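Local coordinates for GH86A beta-porphyranase (Bacteroides plebeius, PDB 4AW7), which hydrolyses the sulfated red-seaweed polysaccharide porphyran, cutting the (1->4) linkages between beta-D-galactopyranose and alpha-L-galactopyranose-6-sulfate, at residues Val228-Ile234 against Ile270-Ile276; Pro93-Ser99 against Tyr131-Val137; Val418-Arg424 against Ile456-Val462; Glu255-Ile260 against Lys475-Tyr481. One frame throughout, in Å; residues are numbered along the deposited sequence. Where two conformers were deposited one is given.

Interaction 1: Val228-Ile234 against Ile270-Ile276; sequences VHLYDGI and ISEFGGI. With GLA (alpha-D-galactopyranose), chain B; GAL (beta-D-galactopyranose), chain D.
Y231 OH donates to E272 OE1 at 2.6 Å, meeting the carboxylate on its anti side and 21° out of its plane, while the oxygen sits at the edge of the tyrosine ring. The second oxygen, E272 OE2, is in a salt bridge with R69 and lies 2.6 Å from O2 of the bound galactose. E272 is the probable nucleophile. Its side chain runs extended (chi2 173°) past the imidazole of H229, with CG over the ring face, 3.7 Å from the centroid, and the carboxylate stacked near the rim. That ring is held at its two nitrogens: ND1 bonds to E146, the probable proton donor, and NE2 makes a weak bond to S271 OG, which E142 also binds. Further along, I276 CD1 covers one face of the Y231 ring, 4.1 Å from its centroid; these two residues and F317 form the accommodation pocket at subsite -1 that contributes to tolerance of methylated galactose. Underneath, the backbones pair in parallel, L230 N giving to E272 O and G274 N to L230 O, both at 3.0 Å, and the bonding continues to I234. The opposite face carries V228, L230, I270 and F273. Strands 225-233 and 268-276 are neighbours in the catalytic barrel's parallel sheet, joined by helix 245-262, which packs on V228, L230 and I270; helix 293-305 covers L230 and F273, and strand 311-316 pairs next along.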
# COMPACT_ATOMS: atom_id res chain seq x y z
N VAL A 228 5.80 3.91 2.80
CA VAL A 228 6.12 2.79 3.65
C VAL A 228 6.22 1.53 2.80
O VAL A 228 5.67 1.45 1.71
CB VAL A 228 5.12 2.61 4.79
CG1 VAL A 228 4.90 3.89 5.63
CG2 VAL A 228 3.90 2.07 4.29
N HIS A 229 6.90 0.53 3.35
CA HIS A 229 6.99 -0.80 2.79
C HIS A 229 6.17 -1.75 3.64
O HIS A 229 6.21 -1.66 4.88
CB HIS A 229 8.45 -1.26 2.79
CG HIS A 229 9.32 -0.41 1.92
ND1 HIS A 229 10.71 -0.48 1.94
CD2 HIS A 229 9.00 0.55 1.03
CE1 HIS A 229 11.16 0.39 1.04
NE2 HIS A 229 10.15 1.02 0.49
N LEU A 230 5.40 -2.61 2.98
CA LEU A 230 4.51 -3.55 3.66
C LEU A 230 4.86 -4.98 3.30
O LEU A 230 4.66 -5.39 2.15
CB LEU A 230 3.04 -3.27 3.31
CG LEU A 230 2.48 -1.94 3.78
CD1 LEU A 230 1.08 -1.76 3.18
CD2 LEU A 230 2.49 -1.80 5.31
N TYR A 231 5.32 -5.73 4.30
CA TYR A 231 5.73 -7.11 4.10
C TYR A 231 5.10 -8.06 5.10
O TYR A 231 4.99 -7.74 6.31
CB TYR A 231 7.26 -7.23 4.22
CG TYR A 231 7.97 -6.76 2.96
CD1 TYR A 231 8.05 -7.60 1.85
CD2 TYR A 231 8.54 -5.52 2.87
CE1 TYR A 231 8.67 -7.19 0.70
CE2 TYR A 231 9.18 -5.10 1.71
CZ TYR A 231 9.25 -5.96 0.64
OH TYR A 231 9.89 -5.58 -0.52
N ASP A 232 4.75 -9.24 4.62
CA ASP A 232 4.45 -10.39 5.43
C ASP A 232 5.69 -11.25 5.59
O ASP A 232 6.42 -11.42 4.62
CB ASP A 232 3.37 -11.23 4.74
CG ASP A 232 2.00 -10.67 4.85
OD1 ASP A 232 1.75 -9.82 5.71
OD2 ASP A 232 1.14 -11.08 4.06
N GLY A 233 5.91 -11.81 6.76
CA GLY A 233 6.92 -12.85 6.97
C GLY A 233 6.31 -14.18 6.60
O GLY A 233 5.10 -14.47 6.82
N ILE A 234 7.10 -15.04 6.02
CA ILE A 234 6.56 -16.34 5.65
C ILE A 234 7.46 -17.46 6.17
O ILE A 234 8.66 -17.31 6.14
CB ILE A 234 6.44 -16.44 4.11
CG1 ILE A 234 5.33 -15.52 3.60
CG2 ILE A 234 6.25 -17.90 3.69
CD1 ILE A 234 5.37 -15.21 2.10
N ILE A 270 3.06 3.16 -1.43
CA ILE A 270 3.55 1.89 -0.91
C ILE A 270 4.62 1.43 -1.88
O ILE A 270 4.35 0.77 -2.88
CB ILE A 270 2.43 0.84 -0.69
CG1 ILE A 270 1.26 1.45 0.08
CG2 ILE A 270 3.00 -0.41 -0.05
CD1 ILE A 270 1.66 2.08 1.46
N SER A 271 5.85 1.88 -1.62
CA SER A 271 6.90 1.74 -2.62
C SER A 271 7.46 0.32 -2.75
O SER A 271 8.15 0.03 -3.72
CB SER A 271 8.00 2.80 -2.41
OG SER A 271 8.45 2.78 -1.08
N GLU A 272 7.13 -0.56 -1.79
CA GLU A 272 7.32 -2.00 -1.89
C GLU A 272 6.24 -2.69 -1.07
O GLU A 272 5.98 -2.28 0.05
CB GLU A 272 8.65 -2.49 -1.31
CG GLU A 272 9.91 -1.82 -1.86
CD GLU A 272 11.16 -2.22 -1.11
OE1 GLU A 272 11.16 -3.26 -0.41
OE2 GLU A 272 12.17 -1.51 -1.20
N PHE A 273 5.62 -3.72 -1.61
CA PHE A 273 4.80 -4.62 -0.80
C PHE A 273 4.96 -6.06 -1.26
O PHE A 273 5.06 -6.33 -2.45
CB PHE A 273 3.33 -4.21 -0.68
CG PHE A 273 2.49 -4.27 -1.94
CD1 PHE A 273 2.45 -3.20 -2.85
CD2 PHE A 273 1.68 -5.38 -2.20
CE1 PHE A 273 1.62 -3.23 -3.94
CE2 PHE A 273 0.83 -5.38 -3.29
CZ PHE A 273 0.79 -4.33 -4.16
N GLY A 274 4.97 -6.99 -0.32
CA GLY A 274 5.12 -8.38 -0.68
C GLY A 274 5.33 -9.27 0.52
O GLY A 274 4.83 -9.01 1.62
N GLY A 275 6.12 -10.32 0.31
CA GLY A 275 6.43 -11.30 1.33
C GLY A 275 7.92 -11.54 1.39
O GLY A 275 8.64 -11.41 0.38
N ILE A 276 8.38 -11.92 2.58
CA ILE A 276 9.77 -12.30 2.79
C ILE A 276 9.75 -13.68 3.41
O ILE A 276 9.17 -13.85 4.47
CB ILE A 276 10.50 -11.33 3.71
CG1 ILE A 276 10.48 -9.93 3.17
CG2 ILE A 276 11.98 -11.75 3.84
CD1 ILE A 276 10.70 -8.88 4.24
C1 GLA B . 13.31 -3.72 1.77
C2 GLA B . 14.43 -3.35 0.77
C3 GLA B . 14.47 -4.32 -0.39
C4 GLA B . 14.39 -5.76 0.07
C5 GLA B . 13.15 -5.94 0.96
C6 GLA B . 12.88 -7.47 1.18
O1 GLA B . 12.04 -3.36 1.42
O2 GLA B . 14.25 -1.96 0.32
O3 GLA B . 15.69 -4.24 -1.09
O4 GLA B . 15.59 -6.11 0.79
O5 GLA B . 13.39 -5.07 2.16
O6 GLA B . 11.96 -7.95 0.11
C1 GAL D . 13.31 -3.72 1.77
C2 GAL D . 14.43 -3.35 0.77
C3 GAL D . 14.47 -4.32 -0.39
C4 GAL D . 14.39 -5.76 0.07
C5 GAL D . 13.15 -5.94 0.96
C6 GAL D . 12.88 -7.47 1.18
O1 GAL D . 13.37 -2.75 2.89
O2 GAL D . 14.25 -1.96 0.32
O3 GAL D . 15.69 -4.24 -1.09
O4 GAL D . 15.59 -6.11 0.79
O5 GAL D . 13.39 -5.07 2.16
O6 GAL D . 11.96 -7.95 0.11

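Interaction 2: Pro93-Ser99 against Tyr131-Val137; sequences PYSGNIS and YSNSELV. With K (potassium ion), chain G.
I98 fills the tight part of this contact: its CG1 reaches 3.4 Å from S134 O, its CD1 lies by the carbonyl of S132, and its CG2 packs 3.7 Å from V137 CG1. Beside it the backbones lock together, S99 N giving to E135 O and V137 N to S99 O, each at 2.9 Å. The solvent side is looser: beside the backbone pair a water donates to N97 O and to E135 O, the oxygen that also takes S99 N, and accepts from N97 ND2. Y94 CG stands anti to its own nitrogen (chi1 172°), which lays the ring obliquely along the S134-E135 backbone and lets its OH donate to N97 O at 2.6 Å, with G96 N over the ring centre. A leucine here would lose that hydroxyl, and the loop through G96 and N97 would probably be freer to move. N133, just past its helix, takes Y94 N on a lone pair of OD1, 2.8 Å away, while its ND2 is tied back to E129. L136 O makes a long 3.4 Å approach to a potassium ion that Y103 also binds. The S99-L136 bridge is parallel, as expected of a beta-alpha barrel in which the chain leaves helix 120-132 and turns into strand 136-142.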
# COMPACT_ATOMS: atom_id res chain seq x y z
N PRO A 93 23.72 22.69 -18.68
CA PRO A 93 22.46 23.43 -18.63
C PRO A 93 21.46 22.94 -19.67
O PRO A 93 21.84 22.62 -20.83
CB PRO A 93 22.89 24.87 -18.92
CG PRO A 93 24.30 24.91 -18.45
CD PRO A 93 24.86 23.60 -18.88
N TYR A 94 20.20 22.88 -19.26
CA TYR A 94 19.08 22.46 -20.13
C TYR A 94 17.85 23.25 -19.73
O TYR A 94 17.41 23.17 -18.59
CB TYR A 94 18.84 20.93 -20.05
CG TYR A 94 17.60 20.50 -20.79
CD1 TYR A 94 17.59 20.42 -22.18
CD2 TYR A 94 16.41 20.22 -20.11
CE1 TYR A 94 16.44 20.04 -22.87
CE2 TYR A 94 15.25 19.84 -20.80
CZ TYR A 94 15.28 19.75 -22.18
OH TYR A 94 14.16 19.38 -22.92
N SER A 95 17.25 23.98 -20.67
CA SER A 95 16.09 24.82 -20.40
C SER A 95 14.88 24.44 -21.26
O SER A 95 13.88 25.16 -21.27
CB SER A 95 16.47 26.27 -20.70
OG SER A 95 17.04 26.36 -21.98
N GLY A 96 14.95 23.30 -21.92
CA GLY A 96 13.83 22.81 -22.70
C GLY A 96 12.72 22.18 -21.87
O GLY A 96 12.69 22.27 -20.63
N ASN A 97 11.79 21.54 -22.55
CA ASN A 97 10.64 20.87 -21.94
C ASN A 97 11.11 19.72 -21.04
O ASN A 97 12.05 18.99 -21.37
CB ASN A 97 9.69 20.32 -23.03
CG ASN A 97 8.50 19.57 -22.46
OD1 ASN A 97 7.56 20.19 -21.94
ND2 ASN A 97 8.53 18.23 -22.55
N ILE A 98 10.45 19.59 -19.90
CA ILE A 98 10.65 18.45 -19.01
C ILE A 98 9.44 17.54 -19.11
O ILE A 98 8.31 17.92 -18.80
CB ILE A 98 10.89 18.87 -17.56
CG1 ILE A 98 12.08 19.81 -17.46
CG2 ILE A 98 11.10 17.63 -16.69
CD1 ILE A 98 12.43 20.26 -16.07
N SER A 99 9.70 16.32 -19.53
CA SER A 99 8.69 15.27 -19.50
C SER A 99 8.85 14.43 -18.24
O SER A 99 9.93 14.38 -17.65
CB SER A 99 8.84 14.37 -20.69
OG SER A 99 8.47 15.00 -21.90
N TYR A 131 17.49 17.60 -11.56
CA TYR A 131 16.23 17.32 -12.24
C TYR A 131 15.77 18.46 -13.16
O TYR A 131 15.20 18.20 -14.22
CB TYR A 131 15.16 16.91 -11.23
CG TYR A 131 15.35 15.50 -10.67
CD1 TYR A 131 15.46 14.40 -11.51
CD2 TYR A 131 15.40 15.27 -9.29
CE1 TYR A 131 15.61 13.13 -11.01
CE2 TYR A 131 15.54 13.98 -8.78
CZ TYR A 131 15.66 12.93 -9.63
OH TYR A 131 15.79 11.64 -9.13
N SER A 132 15.98 19.71 -12.76
CA SER A 132 15.50 20.83 -13.60
C SER A 132 16.30 20.97 -14.88
O SER A 132 15.82 21.63 -15.81
CB SER A 132 15.43 22.12 -12.80
OG SER A 132 16.71 22.57 -12.51
N ASN A 133 17.48 20.36 -14.94
CA ASN A 133 18.27 20.32 -16.15
C ASN A 133 18.21 18.98 -16.86
O ASN A 133 19.12 18.59 -17.58
CB ASN A 133 19.72 20.75 -15.86
CG ASN A 133 19.82 22.22 -15.54
OD1 ASN A 133 19.84 23.05 -16.45
ND2 ASN A 133 19.88 22.55 -14.26
N SER A 134 17.13 18.23 -16.59
CA SER A 134 16.91 16.96 -17.25
C SER A 134 15.71 17.06 -18.17
O SER A 134 14.72 17.67 -17.85
CB SER A 134 16.63 15.87 -16.20
OG SER A 134 17.73 15.61 -15.34
N GLU A 135 15.79 16.35 -19.29
CA GLU A 135 14.67 16.27 -20.22
C GLU A 135 13.56 15.35 -19.75
O GLU A 135 12.42 15.50 -20.18
CB GLU A 135 15.11 15.85 -21.63
CG GLU A 135 15.68 14.49 -21.83
CD GLU A 135 16.26 14.26 -23.24
OE1 GLU A 135 16.33 15.22 -24.04
OE2 GLU A 135 16.65 13.09 -23.52
N LEU A 136 13.90 14.41 -18.87
CA LEU A 136 12.95 13.41 -18.39
C LEU A 136 13.23 13.23 -16.90
O LEU A 136 14.40 12.96 -16.53
CB LEU A 136 13.17 12.08 -19.13
CG LEU A 136 12.09 11.01 -18.92
CD1 LEU A 136 10.72 11.41 -19.45
CD2 LEU A 136 12.60 9.71 -19.52
N VAL A 137 12.19 13.35 -16.09
CA VAL A 137 12.30 13.17 -14.65
C VAL A 137 11.33 12.11 -14.16
O VAL A 137 10.29 11.88 -14.77
CB VAL A 137 12.03 14.50 -13.92
CG1 VAL A 137 13.07 15.57 -14.36
CG2 VAL A 137 10.62 15.00 -14.10
K K G . 14.06 9.69 -15.70
O HOH W 1 11.28 16.43 -22.77

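Interaction 3: Val418-Arg424 against Ile456-Val462; sequences VSNVTKR and IVLVADV
N420 and D461 make the one direct side-chain hydrogen bond between the two segments: N420 ND2 gives to D461 OD2 at 2.8 Å, almost straight at 174°. The oxygen lies in the amide plane, but the donor comes to the anti side of the carboxylate, 33° out of its plane, the two flat groups being nearly perpendicular. D461 OD1 meanwhile forms a salt bridge with R392 on the next strand. With an alanine in its place, R392 would probably be left without its countercharge and the N420 amide would be free to turn. Water serves the same edge, one molecule donating to both N420 O and V459 O and also bonding T422 OG1.

Backbone bonds pair the strands antiparallel. S419 and D461 exchange two, as do T422 with V459 and R424 with V457; T422 N to V459 O is 2.8 Å. Between the first and second of these pairs the register slips by one residue, a beta bulge, N420 and V421 standing against A460, with the chain turning a corner at N420 in this beta-sandwich domain.

Apolar contacts line the face bearing V418, K423 and L458. V418 CG1 presses on A460 CB at a tight 3.5 Å, and K423 CB rests 3.9 Å from L458 CD2. On the other face R424 stretches out extended, V459 CG2 lying over its guanidinium 3.6 Å from NE, while NH1 bonds the carbonyls of L364 and K366.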
# COMPACT_ATOMS: atom_id res chain seq x y z
N VAL A 418 -26.39 -10.56 -16.31
CA VAL A 418 -25.02 -11.07 -16.33
C VAL A 418 -24.99 -12.42 -17.06
O VAL A 418 -25.91 -13.23 -16.91
CB VAL A 418 -24.49 -11.16 -14.89
CG1 VAL A 418 -23.07 -11.78 -14.84
CG2 VAL A 418 -24.47 -9.74 -14.32
N SER A 419 -23.95 -12.63 -17.85
CA SER A 419 -23.80 -13.86 -18.64
C SER A 419 -22.33 -14.13 -18.94
O SER A 419 -21.49 -13.30 -18.64
CB SER A 419 -24.56 -13.72 -19.98
OG SER A 419 -23.99 -12.70 -20.81
N ASN A 420 -22.03 -15.27 -19.55
CA ASN A 420 -20.67 -15.59 -19.98
C ASN A 420 -19.64 -15.42 -18.85
O ASN A 420 -18.63 -14.72 -18.98
CB ASN A 420 -20.30 -14.81 -21.20
CG ASN A 420 -21.22 -15.10 -22.34
OD1 ASN A 420 -21.66 -16.25 -22.50
ND2 ASN A 420 -21.57 -14.08 -23.10
N VAL A 421 -19.92 -16.07 -17.74
CA VAL A 421 -19.07 -15.99 -16.56
C VAL A 421 -17.85 -16.88 -16.70
O VAL A 421 -17.93 -18.07 -17.05
CB VAL A 421 -19.86 -16.38 -15.29
CG1 VAL A 421 -18.99 -16.26 -14.04
CG2 VAL A 421 -21.15 -15.51 -15.14
N THR A 422 -16.69 -16.30 -16.39
CA THR A 422 -15.41 -17.01 -16.31
C THR A 422 -14.82 -16.80 -14.91
O THR A 422 -14.85 -15.70 -14.35
CB THR A 422 -14.45 -16.57 -17.41
OG1 THR A 422 -15.06 -16.76 -18.71
CG2 THR A 422 -13.16 -17.29 -17.35
N LYS A 423 -14.33 -17.87 -14.33
CA LYS A 423 -13.72 -17.82 -13.02
C LYS A 423 -12.22 -17.98 -13.14
O LYS A 423 -11.73 -19.02 -13.63
CB LYS A 423 -14.28 -18.93 -12.12
CG LYS A 423 -13.66 -18.93 -10.77
CD LYS A 423 -14.30 -19.88 -9.79
CE LYS A 423 -14.18 -21.31 -10.23
NZ LYS A 423 -12.82 -21.89 -10.09
N ARG A 424 -11.48 -16.98 -12.69
CA ARG A 424 -10.03 -17.09 -12.52
C ARG A 424 -9.72 -17.34 -11.05
O ARG A 424 -10.27 -16.72 -10.17
CB ARG A 424 -9.37 -15.78 -12.93
CG ARG A 424 -9.74 -15.25 -14.33
CD ARG A 424 -9.14 -13.90 -14.55
NE ARG A 424 -9.50 -13.34 -15.84
CZ ARG A 424 -9.14 -12.13 -16.23
NH1 ARG A 424 -8.40 -11.37 -15.43
NH2 ARG A 424 -9.53 -11.63 -17.38
N ILE A 456 -9.80 -15.04 -6.12
CA ILE A 456 -10.67 -15.36 -7.25
C ILE A 456 -11.08 -14.06 -7.94
O ILE A 456 -11.44 -13.07 -7.28
CB ILE A 456 -11.95 -16.16 -6.76
CG1 ILE A 456 -11.53 -17.55 -6.22
CG2 ILE A 456 -13.02 -16.29 -7.83
CD1 ILE A 456 -12.59 -18.26 -5.37
N VAL A 457 -11.07 -14.06 -9.26
CA VAL A 457 -11.64 -12.99 -10.06
C VAL A 457 -12.63 -13.63 -11.02
O VAL A 457 -12.27 -14.50 -11.84
CB VAL A 457 -10.54 -12.20 -10.83
CG1 VAL A 457 -11.15 -11.22 -11.80
CG2 VAL A 457 -9.62 -11.49 -9.86
N LEU A 458 -13.88 -13.22 -10.88
CA LEU A 458 -14.94 -13.59 -11.81
C LEU A 458 -15.08 -12.48 -12.85
O LEU A 458 -15.10 -11.29 -12.51
CB LEU A 458 -16.24 -13.71 -11.04
CG LEU A 458 -16.32 -14.83 -10.00
CD1 LEU A 458 -17.43 -14.58 -9.00
CD2 LEU A 458 -16.55 -16.15 -10.68
N VAL A 459 -15.17 -12.89 -14.11
CA VAL A 459 -15.29 -11.98 -15.25
C VAL A 459 -16.57 -12.36 -15.96
O VAL A 459 -16.80 -13.55 -16.23
CB VAL A 459 -14.09 -12.06 -16.20
CG1 VAL A 459 -14.23 -11.03 -17.36
CG2 VAL A 459 -12.81 -11.91 -15.43
N ALA A 460 -17.41 -11.39 -16.25
CA ALA A 460 -18.68 -11.69 -16.90
C ALA A 460 -19.11 -10.57 -17.81
O ALA A 460 -18.63 -9.44 -17.68
CB ALA A 460 -19.75 -11.91 -15.83
N ASP A 461 -20.02 -10.87 -18.73
CA ASP A 461 -20.68 -9.84 -19.52
C ASP A 461 -21.86 -9.35 -18.77
O ASP A 461 -22.53 -10.11 -18.09
CB ASP A 461 -21.16 -10.36 -20.89
CG ASP A 461 -20.05 -10.80 -21.80
OD1 ASP A 461 -18.92 -10.37 -21.64
OD2 ASP A 461 -20.35 -11.58 -22.76
N VAL A 462 -22.11 -8.05 -18.88
CA VAL A 462 -23.22 -7.44 -18.19
C VAL A 462 -23.88 -6.49 -19.18
O VAL A 462 -23.21 -5.73 -19.87
CB VAL A 462 -22.75 -6.70 -16.87
CG1 VAL A 462 -21.69 -5.63 -17.13
CG2 VAL A 462 -23.96 -6.12 -16.16
O HOH W 2 -25.01 -10.30 -20.27
O HOH W 3 -16.14 -14.15 -19.10

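Interaction 4: Glu255-Ile260 against Lys475-Tyr481; sequences EAYSYI and KYYSSEY
The Y259 ring has Y477 CB over one face, 3.6 Å from its centroid, and the two tyrosine rings are tilted by 29° and slid apart so that they scarcely overlap. At the edge of the Y477 ring lies E255 OE1, which accepts from Y477 OH at 2.7 Å; the hydroxyl comes in from above the carboxylate plane. A second tyrosine pair, Y257 and Y481, is offset in the same way, with Y257 CD1 3.3 Å from Y481 CZ. Their hydroxyls bond outward, Y257 to D217 and Y481 to W208. I260 CD1 reaches Y481 CD1 at 3.5 Å and also touches the S479 carbonyl.

Here helix 245-262 of the catalytic barrel lies against strand 469-484, part of a mixed sheet in which it pairs with strand 577-589. Past Y477, S478 makes an ST turn, its OG accepting from E480 N.

Between E255 and K475 the link is through water. K475 NZ stays 4.2 Å from E255 OE1, beyond a salt bridge, but two waters link its ammonium to the two carboxylate oxygens, and R307 supplies the direct salt bridge to OE2. One more water donates to A256 O and to S478 O, 2.7 Å from the latter.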
# COMPACT_ATOMS: atom_id res chain seq x y z
N GLU A 255 -2.33 8.58 8.08
CA GLU A 255 -3.42 9.48 7.67
C GLU A 255 -3.94 10.30 8.84
O GLU A 255 -4.17 11.51 8.72
CB GLU A 255 -4.57 8.66 7.06
CG GLU A 255 -4.24 7.98 5.76
CD GLU A 255 -5.40 7.14 5.18
OE1 GLU A 255 -6.53 7.20 5.73
OE2 GLU A 255 -5.25 6.44 4.13
N ALA A 256 -4.18 9.63 9.97
CA ALA A 256 -4.76 10.28 11.13
C ALA A 256 -3.87 11.40 11.64
O ALA A 256 -4.37 12.49 11.97
CB ALA A 256 -5.02 9.24 12.21
N TYR A 257 -2.55 11.18 11.70
CA TYR A 257 -1.66 12.24 12.15
C TYR A 257 -1.50 13.33 11.12
O TYR A 257 -1.45 14.52 11.47
CB TYR A 257 -0.33 11.68 12.61
CG TYR A 257 0.53 12.72 13.30
CD1 TYR A 257 0.09 13.33 14.45
CD2 TYR A 257 1.75 13.09 12.77
CE1 TYR A 257 0.85 14.31 15.07
CE2 TYR A 257 2.54 14.06 13.37
CZ TYR A 257 2.07 14.68 14.51
OH TYR A 257 2.84 15.66 15.17
N SER A 258 -1.46 12.97 9.84
CA SER A 258 -1.40 13.97 8.80
C SER A 258 -2.61 14.91 8.87
O SER A 258 -2.45 16.11 8.73
CB SER A 258 -1.31 13.34 7.43
OG SER A 258 -0.13 12.58 7.30
N TYR A 259 -3.79 14.37 9.11
CA TYR A 259 -4.96 15.21 9.28
C TYR A 259 -4.78 16.21 10.41
O TYR A 259 -5.12 17.40 10.28
CB TYR A 259 -6.16 14.32 9.55
CG TYR A 259 -7.43 15.10 9.78
CD1 TYR A 259 -8.12 15.60 8.72
CD2 TYR A 259 -7.93 15.33 11.07
CE1 TYR A 259 -9.32 16.31 8.90
CE2 TYR A 259 -9.11 16.03 11.28
CZ TYR A 259 -9.80 16.52 10.18
OH TYR A 259 -10.99 17.17 10.38
N ILE A 260 -4.31 15.73 11.54
CA ILE A 260 -4.06 16.61 12.69
C ILE A 260 -3.02 17.68 12.39
O ILE A 260 -3.19 18.86 12.73
CB ILE A 260 -3.68 15.76 13.93
CG1 ILE A 260 -4.91 14.99 14.40
CG2 ILE A 260 -3.08 16.60 15.07
CD1 ILE A 260 -4.56 13.92 15.45
N LYS A 475 -14.10 9.31 4.36
CA LYS A 475 -13.48 9.06 5.65
C LYS A 475 -13.39 10.37 6.41
O LYS A 475 -13.05 11.41 5.83
CB LYS A 475 -12.06 8.49 5.47
CG LYS A 475 -12.08 7.09 4.88
CD LYS A 475 -10.66 6.54 4.69
CE LYS A 475 -10.68 5.17 4.13
NZ LYS A 475 -9.33 4.61 4.09
N TYR A 476 -13.65 10.29 7.71
CA TYR A 476 -13.62 11.44 8.59
C TYR A 476 -12.67 11.13 9.74
O TYR A 476 -12.71 10.04 10.30
CB TYR A 476 -15.01 11.77 9.11
CG TYR A 476 -15.97 12.08 8.01
CD1 TYR A 476 -16.05 13.34 7.47
CD2 TYR A 476 -16.80 11.11 7.50
CE1 TYR A 476 -16.95 13.66 6.48
CE2 TYR A 476 -17.69 11.40 6.44
CZ TYR A 476 -17.77 12.68 5.96
OH TYR A 476 -18.67 13.03 4.97
N TYR A 477 -11.80 12.09 10.01
CA TYR A 477 -10.69 11.94 10.93
C TYR A 477 -10.94 12.78 12.18
O TYR A 477 -11.53 13.82 12.14
CB TYR A 477 -9.40 12.33 10.24
CG TYR A 477 -9.09 11.50 9.01
CD1 TYR A 477 -9.63 11.82 7.77
CD2 TYR A 477 -8.31 10.37 9.09
CE1 TYR A 477 -9.38 11.05 6.65
CE2 TYR A 477 -8.07 9.58 7.96
CZ TYR A 477 -8.60 9.94 6.76
OH TYR A 477 -8.39 9.19 5.63
N SER A 478 -10.41 12.31 13.29
CA SER A 478 -10.58 13.01 14.56
C SER A 478 -9.42 13.93 14.87
O SER A 478 -8.29 13.63 14.49
CB SER A 478 -10.76 11.98 15.65
OG SER A 478 -11.03 12.58 16.93
N SER A 479 -9.66 15.00 15.64
CA SER A 479 -8.60 15.83 16.17
C SER A 479 -7.82 15.09 17.24
O SER A 479 -6.74 15.54 17.61
CB SER A 479 -9.18 17.10 16.80
OG SER A 479 -10.07 16.77 17.88
N GLU A 480 -8.36 13.97 17.74
CA GLU A 480 -7.73 13.16 18.79
C GLU A 480 -7.15 11.89 18.21
O GLU A 480 -7.83 11.19 17.48
CB GLU A 480 -8.76 12.80 19.86
CG GLU A 480 -9.30 13.98 20.61
CD GLU A 480 -8.27 14.54 21.54
OE1 GLU A 480 -7.74 13.78 22.37
OE2 GLU A 480 -7.99 15.72 21.40
N TYR A 481 -5.89 11.60 18.55
CA TYR A 481 -5.25 10.35 18.18
C TYR A 481 -4.29 9.94 19.29
O TYR A 481 -4.05 10.72 20.23
CB TYR A 481 -4.55 10.38 16.78
CG TYR A 481 -3.08 10.69 16.82
CD1 TYR A 481 -2.60 11.80 17.50
CD2 TYR A 481 -2.17 9.90 16.15
CE1 TYR A 481 -1.23 12.05 17.59
CE2 TYR A 481 -0.80 10.13 16.22
CZ TYR A 481 -0.32 11.21 16.96
OH TYR A 481 1.04 11.41 17.03
O HOH W 4 -8.19 5.17 6.57
O HOH W 5 -7.49 5.91 2.55
O HOH W 6 -6.74 11.61 13.56

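Interaction 1 is the buried core of the group, and interactions 2, 3 and 4 are partly buried. Interactions 1 and 2 belong to the same curled parallel sheet, about 33 Å apart between centres, yet one lines the substrate pocket with acid, imidazole and phenol while the other joins a water-bridged loop to a strand. Interaction 4 uses helix 245-262, which connects the two strands of interaction 1, and packs it by tyrosines against another part of the chain. Interaction 3 lies inside the chain loop that interaction 4 closes, and is antiparallel where interaction 1 is parallel; it lies away from the annotated sites and is held mainly by paired backbone bonds and one amide-carboxylate bond.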